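Local coordinates for tyrosine specific protein phosphatase (Trypanosoma cruzi, PDB 4AZ1) that probably removes phosphate from phosphotyrosine residues of proteins, at residues Phe39-Lys44 / Pro74-Gly79; Arg46-Tyr51 / Ile101-Ala106. All blocks are in the same frame, centred on the assembly; numbering follows the deposited sequence. Where two conformers were deposited one is given.

Contact 1 of 2, residues Phe39-Lys44 / Pro74-Gly79; sequences FATSLK and PYYING. With FMT (formic acid), chain H.
The hydroxyl of Y76 takes a hydrogen bond from the S42 hydroxyl, with S42 OG 2.7 Å from Y76 OH. S42 carries its OG anti to the backbone N (chi1 -171°), which brings the oxygen off the flank of the short helix 40-44 to the end of the phenol. Behind this bond the ring rests against helix backbone: Y76 CE1 lies 3.6 Å from S42 CA, an oblique approach. Further down the same ring, T41 CG2 makes a looser methyl contact, 4.2 Å from Y76 CD1. Tyrosine suits the place because its ring packs on the helix while its tip still takes part in polar bonding, and serine because its short arm keeps the helix close. Within its own segment, the backbone N of N78 lies 3.5 Å above one ring face, nearer the edge than the centre. N78 is the centre of an inverse gamma turn, and its backbone N donates to O1 of a formic acid, probably from the crystallisation liquor, at 2.8 Å.

In the next shell, N49 OD1 bonds both Y76 OH and N78 ND2, while S42 OG is bonded to the backbone N of A56. N78 ND2 also donates to I54 O and its OD1 accepts from R267 NH1, which suits asparagine, with donor and acceptor on one short side chain. Segment 74-79 leads into strand 79-82, an edge strand of the mixed sheet within this chain, so the contact joins helix 40-44 to its approach. The buried hydroxyls thus have two bonds each, fixing the phenol by polar partners as well as packing.

Contact 2 of 2, residues Arg46-Tyr51 / Ile101-Ala106; sequences RHKNRY and IPDFLA
K48 reaches across to D103 on helix 101-110 and forms a salt bridge, its NZ 3.0 Å from D103 OD2. The ammonium group meets that oxygen on its syn side, 27° out of the carboxylate plane. A second, weak hydrogen bond runs from K48 NZ to D103 OD1 at 3.3 Å, so the ammonium grips both oxygens, OD2 more closely. The methylene next to the nitrogen follows, with K48 CE 3.6 Å from D103 OD1. Lysine fits here because the gap is wide: K48 CA and D103 CA are 9.5 Å apart. The chain spans it by staying extended beyond CG, and it meets the aspartate side chain at about a right angle.

The two sides of this bridge differ. D103 is buried, packed beside Y75, and its OD2 also accepts the backbone N of Y76; a short aspartate keeps this carboxylate close to its helix, where both donors can meet it. K48 is partly exposed and touches segment 101-106 through D103 alone, so its side of the contact is the looser one. Its own carbonyl is tied to Q94, which secures the backbone from which the long arm extends.

With an ammonium group and a backbone N-H both directed at OD2, the carboxylate would probably be stabilised as the anion, and a buried, probably charged group links segment 46-51, the Y76 backbone and the helix.

In the fold
The centres of contacts 1 and 2 lie about 9 Å apart, on the same side of the chain's centre. Along the sequence their segments alternate, 39-44, 46-51, 74-79 and 101-106. In space 74-79 touches both segments of contact 2, with I77 packing on F104, while 39-44 meets 46-51 directly, S42 O lying 2.9 Å from N49 ND2. Strands 79-82 and 90-93 are antiparallel neighbours in the mixed sheet, and helix 101-110 follows strand 90-93. The two contacts therefore join helix 40-44 and the segment after it to the edge of the mixed sheet and to helix 101-110, near the second subunit, whose R30 packs on K44.

Contact 1 of 2, residues Phe39-Lys44 / Pro74-Gly79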
loop_
_atom_site.group_PDB
_atom_site.type_symbol
_atom_site.label_atom_id
_atom_site.label_comp_id
_atom_site.label_asym_id
_atom_site.label_seq_id
_atom_site.Cartn_x
_atom_site.Cartn_y
_atom_site.Cartn_z
ATOM N N PHE A 39 -15.915 -11.613 -14.238
ATOM C CA PHE A 39 -14.889 -11.170 -13.302
ATOM C C PHE A 39 -14.221 -9.905 -13.816
ATOM O O PHE A 39 -13.041 -9.666 -13.539
ATOM C CB PHE A 39 -13.832 -12.255 -13.139
ATOM C CG PHE A 39 -14.342 -13.499 -12.478
ATOM C CD1 PHE A 39 -14.433 -13.569 -11.097
ATOM C CD2 PHE A 39 -14.749 -14.598 -13.236
ATOM C CE1 PHE A 39 -14.907 -14.735 -10.459
ATOM C CE2 PHE A 39 -15.227 -15.753 -12.618
ATOM C CZ PHE A 39 -15.300 -15.820 -11.218
ATOM N N ALA A 40 -14.990 -9.096 -14.550
ATOM C CA ALA A 40 -14.478 -7.933 -15.277
ATOM C C ALA A 40 -13.525 -7.052 -14.483
ATOM O O ALA A 40 -12.369 -6.863 -14.872
ATOM C CB ALA A 40 -15.643 -7.090 -15.824
ATOM N N THR A 41 -14.012 -6.500 -13.379
ATOM C CA THR A 41 -13.217 -5.559 -12.594
ATOM C C THR A 41 -11.997 -6.221 -11.980
ATOM O O THR A 41 -10.897 -5.651 -11.964
ATOM C CB THR A 41 -14.059 -4.907 -11.495
ATOM O OG1 THR A 41 -15.161 -4.215 -12.101
ATOM C CG2 THR A 41 -13.215 -3.915 -10.692
ATOM N N SER A 42 -12.192 -7.432 -11.478
ATOM C CA SER A 42 -11.120 -8.164 -10.841
ATOM C C SER A 42 -10.024 -8.476 -11.862
ATOM O O SER A 42 -8.827 -8.433 -11.540
ATOM C CB SER A 42 -11.684 -9.446 -10.237
ATOM O OG SER A 42 -10.723 -10.077 -9.442
ATOM N N LEU A 43 -10.439 -8.765 -13.096
ATOM C CA LEU A 43 -9.501 -9.126 -14.161
ATOM C C LEU A 43 -8.627 -7.973 -14.669
ATOM O O LEU A 43 -7.471 -8.186 -15.038
ATOM C CB LEU A 43 -10.241 -9.768 -15.336
ATOM C CG LEU A 43 -10.186 -11.295 -15.362
ATOM C CD1 LEU A 43 -11.153 -11.880 -16.390
ATOM C CD2 LEU A 43 -8.762 -11.770 -15.623
ATOM N N LYS A 44 -9.167 -6.759 -14.713
ATOM C CA LYS A 44 -8.342 -5.631 -15.121
ATOM C C LYS A 44 -7.460 -5.113 -13.983
ATOM O O LYS A 44 -6.620 -4.239 -14.193
ATOM C CB LYS A 44 -9.178 -4.512 -15.766
ATOM C CG LYS A 44 -10.114 -3.770 -14.834
ATOM C CD LYS A 44 -10.538 -2.449 -15.457
ATOM C CE LYS A 44 -11.304 -1.585 -14.467
ATOM N NZ LYS A 44 -11.643 -0.254 -15.047
ATOM N N PRO A 74 -12.976 4.346 -6.040
ATOM C CA PRO A 74 -11.605 4.551 -6.519
ATOM C C PRO A 74 -10.588 3.560 -5.950
ATOM O O PRO A 74 -9.380 3.790 -6.074
ATOM C CB PRO A 74 -11.282 5.960 -6.016
ATOM C CG PRO A 74 -12.060 6.072 -4.740
ATOM C CD PRO A 74 -13.327 5.276 -4.949
ATOM N N TYR A 75 -11.042 2.473 -5.348
ATOM C CA TYR A 75 -10.088 1.474 -4.904
ATOM C C TYR A 75 -10.587 0.069 -5.162
ATOM O O TYR A 75 -11.780 -0.167 -5.354
ATOM C CB TYR A 75 -9.724 1.664 -3.432
ATOM C CG TYR A 75 -10.917 1.812 -2.533
ATOM C CD1 TYR A 75 -11.679 0.714 -2.186
ATOM C CD2 TYR A 75 -11.280 3.053 -2.029
ATOM C CE1 TYR A 75 -12.765 0.837 -1.368
ATOM C CE2 TYR A 75 -12.373 3.188 -1.205
ATOM C CZ TYR A 75 -13.112 2.072 -0.877
ATOM O OH TYR A 75 -14.209 2.181 -0.057
ATOM N N TYR A 76 -9.651 -0.863 -5.156
ATOM C CA TYR A 76 -9.954 -2.242 -5.473
ATOM C C TYR A 76 -9.439 -3.144 -4.372
ATOM O O TYR A 76 -8.255 -3.090 -3.993
ATOM C CB TYR A 76 -9.345 -2.648 -6.824
ATOM C CG TYR A 76 -9.383 -4.145 -7.086
ATOM C CD1 TYR A 76 -10.499 -4.739 -7.655
ATOM C CD2 TYR A 76 -8.294 -4.956 -6.780
ATOM C CE1 TYR A 76 -10.539 -6.096 -7.897
ATOM C CE2 TYR A 76 -8.328 -6.321 -7.025
ATOM C CZ TYR A 76 -9.453 -6.879 -7.582
ATOM O OH TYR A 76 -9.494 -8.228 -7.827
ATOM N N ILE A 77 -10.343 -3.952 -3.836
ATOM C CA ILE A 77 -9.939 -5.103 -3.081
ATOM C C ILE A 77 -10.496 -6.318 -3.828
ATOM O O ILE A 77 -11.597 -6.264 -4.395
ATOM C CB ILE A 77 -10.396 -5.035 -1.611
ATOM C CG1 ILE A 77 -11.894 -5.289 -1.484
ATOM C CG2 ILE A 77 -10.005 -3.668 -0.988
ATOM C CD1 ILE A 77 -12.301 -5.821 -0.108
ATOM N N ASN A 78 -9.709 -7.386 -3.892
ATOM C CA ASN A 78 -10.194 -8.647 -4.448
ATOM C C ASN A 78 -11.113 -9.258 -3.390
ATOM O O ASN A 78 -10.669 -10.056 -2.554
ATOM C CB ASN A 78 -9.002 -9.560 -4.742
ATOM C CG ASN A 78 -9.390 -10.860 -5.411
ATOM O OD1 ASN A 78 -10.416 -11.465 -5.098
ATOM N ND2 ASN A 78 -8.543 -11.314 -6.327
ATOM N N GLY A 79 -12.381 -8.845 -3.387
ATOM C CA GLY A 79 -13.286 -9.267 -2.328
ATOM C C GLY A 79 -14.751 -9.216 -2.706
ATOM O O GLY A 79 -15.142 -8.502 -3.631
HETATM C C FMT H . -7.477 -7.065 -0.814
HETATM O O1 FMT H . -7.598 -7.062 -2.047
HETATM O O2 FMT H . -8.297 -7.535 -0.009
#

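Contact 2 of 2, residues Arg46-Tyr51 / Ile101-Ala106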
loop_
_atom_site.group_PDB
_atom_site.type_symbol
_atom_site.label_atom_id
_atom_site.label_comp_id
_atom_site.label_asym_id
_atom_site.label_seq_id
_atom_site.Cartn_x
_atom_site.Cartn_y
_atom_site.Cartn_z
ATOM N N ARG A 46 -5.222 -7.066 -12.160
ATOM C CA ARG A 46 -4.340 -8.172 -11.800
ATOM C C ARG A 46 -3.076 -7.734 -11.060
ATOM O O ARG A 46 -2.475 -8.524 -10.330
ATOM C CB ARG A 46 -4.004 -9.040 -13.017
ATOM C CG ARG A 46 -3.448 -8.304 -14.214
ATOM C CD ARG A 46 -2.977 -9.315 -15.250
ATOM N NE ARG A 46 -3.845 -10.491 -15.252
ATOM C CZ ARG A 46 -3.540 -11.654 -15.820
ATOM N NH1 ARG A 46 -2.378 -11.809 -16.440
ATOM N NH2 ARG A 46 -4.401 -12.664 -15.761
ATOM N N HIS A 47 -2.689 -6.470 -11.237
ATOM C CA HIS A 47 -1.556 -5.910 -10.513
ATOM C C HIS A 47 -1.792 -5.991 -9.012
ATOM O O HIS A 47 -0.842 -6.013 -8.234
ATOM C CB HIS A 47 -1.322 -4.438 -10.895
ATOM C CG HIS A 47 -0.778 -4.237 -12.279
ATOM N ND1 HIS A 47 -0.482 -5.281 -13.129
ATOM C CD2 HIS A 47 -0.476 -3.102 -12.953
ATOM C CE1 HIS A 47 -0.024 -4.798 -14.272
ATOM N NE2 HIS A 47 -0.015 -3.481 -14.195
ATOM N N LYS A 48 -3.060 -6.024 -8.606
ATOM C CA LYS A 48 -3.393 -6.031 -7.186
ATOM C C LYS A 48 -3.959 -7.359 -6.734
ATOM O O LYS A 48 -4.390 -7.512 -5.585
ATOM C CB LYS A 48 -4.355 -4.888 -6.847
ATOM C CG LYS A 48 -3.702 -3.514 -6.920
ATOM C CD LYS A 48 -4.717 -2.400 -6.737
ATOM C CE LYS A 48 -4.029 -1.033 -6.776
ATOM N NZ LYS A 48 -5.018 0.076 -6.850
ATOM N N ASN A 49 -3.970 -8.326 -7.641
ATOM C CA ASN A 49 -4.379 -9.669 -7.264
ATOM C C ASN A 49 -3.178 -10.454 -6.750
ATOM O O ASN A 49 -2.137 -10.512 -7.417
ATOM C CB ASN A 49 -5.037 -10.365 -8.456
ATOM C CG ASN A 49 -6.378 -9.750 -8.810
ATOM O OD1 ASN A 49 -7.035 -9.152 -7.954
ATOM N ND2 ASN A 49 -6.798 -9.903 -10.062
ATOM N N ARG A 50 -3.308 -11.034 -5.559
ATOM C CA ARG A 50 -2.254 -11.876 -5.018
ATOM C C ARG A 50 -2.075 -13.147 -5.868
ATOM O O ARG A 50 -0.956 -13.603 -6.107
ATOM C CB ARG A 50 -2.559 -12.234 -3.566
ATOM C CG ARG A 50 -1.449 -13.028 -2.862
ATOM C CD ARG A 50 -1.742 -13.230 -1.358
ATOM N NE ARG A 50 -1.687 -11.963 -0.620
ATOM C CZ ARG A 50 -0.564 -11.379 -0.209
ATOM N NH1 ARG A 50 0.607 -11.952 -0.442
ATOM N NH2 ARG A 50 -0.602 -10.219 0.444
ATOM N N TYR A 51 -3.181 -13.714 -6.331
ATOM C CA TYR A 51 -3.124 -14.909 -7.169
ATOM C C TYR A 51 -3.858 -14.635 -8.482
ATOM O O TYR A 51 -5.020 -14.220 -8.480
ATOM C CB TYR A 51 -3.746 -16.103 -6.437
ATOM C CG TYR A 51 -3.078 -16.400 -5.113
ATOM C CD1 TYR A 51 -1.905 -17.146 -5.060
ATOM C CD2 TYR A 51 -3.609 -15.925 -3.921
ATOM C CE1 TYR A 51 -1.275 -17.423 -3.846
ATOM C CE2 TYR A 51 -2.986 -16.199 -2.684
ATOM C CZ TYR A 51 -1.813 -16.942 -2.664
ATOM O OH TYR A 51 -1.171 -17.237 -1.472
ATOM N N ILE A 101 -2.535 -2.468 -0.372
ATOM C CA ILE A 101 -2.833 -2.115 1.015
ATOM C C ILE A 101 -3.506 -0.738 1.182
ATOM O O ILE A 101 -4.422 -0.613 1.997
ATOM C CB ILE A 101 -1.601 -2.280 1.936
ATOM C CG1 ILE A 101 -1.339 -3.763 2.192
ATOM C CG2 ILE A 101 -1.785 -1.553 3.285
ATOM C CD1 ILE A 101 0.005 -4.030 2.895
ATOM N N PRO A 102 -3.075 0.289 0.409
ATOM C CA PRO A 102 -3.768 1.568 0.603
ATOM C C PRO A 102 -5.256 1.452 0.257
ATOM O O PRO A 102 -6.096 2.051 0.951
ATOM C CB PRO A 102 -3.064 2.508 -0.384
ATOM C CG PRO A 102 -1.710 1.904 -0.600
ATOM C CD PRO A 102 -1.926 0.419 -0.512
ATOM N N ASP A 103 -5.571 0.707 -0.803
ATOM C CA ASP A 103 -6.963 0.424 -1.163
ATOM C C ASP A 103 -7.696 -0.264 -0.020
ATOM O O ASP A 103 -8.852 0.054 0.292
ATOM C CB ASP A 103 -7.010 -0.490 -2.383
ATOM C CG ASP A 103 -6.274 0.089 -3.575
ATOM O OD1 ASP A 103 -5.017 0.181 -3.522
ATOM O OD2 ASP A 103 -6.958 0.440 -4.563
ATOM N N PHE A 104 -7.025 -1.221 0.600
ATOM C CA PHE A 104 -7.654 -2.027 1.638
ATOM C C PHE A 104 -7.989 -1.125 2.827
ATOM O O PHE A 104 -9.119 -1.132 3.334
ATOM C CB PHE A 104 -6.707 -3.156 2.039
ATOM C CG PHE A 104 -7.247 -4.077 3.110
ATOM C CD1 PHE A 104 -8.291 -4.953 2.840
ATOM C CD2 PHE A 104 -6.681 -4.089 4.378
ATOM C CE1 PHE A 104 -8.766 -5.818 3.828
ATOM C CE2 PHE A 104 -7.156 -4.948 5.373
ATOM C CZ PHE A 104 -8.191 -5.811 5.096
ATOM N N LEU A 105 -7.012 -0.330 3.249
ATOM C CA LEU A 105 -7.197 0.555 4.401
ATOM C C LEU A 105 -8.242 1.625 4.109
ATOM O O LEU A 105 -9.038 2.000 4.989
ATOM C CB LEU A 105 -5.867 1.203 4.815
ATOM C CG LEU A 105 -4.770 0.232 5.275
ATOM C CD1 LEU A 105 -3.510 0.966 5.777
ATOM C CD2 LEU A 105 -5.273 -0.720 6.333
ATOM N N ALA A 106 -8.235 2.125 2.875
ATOM C CA ALA A 106 -9.203 3.141 2.475
ATOM C C ALA A 106 -10.617 2.578 2.545
ATOM O O ALA A 106 -11.562 3.278 2.936
ATOM C CB ALA A 106 -8.910 3.637 1.070
#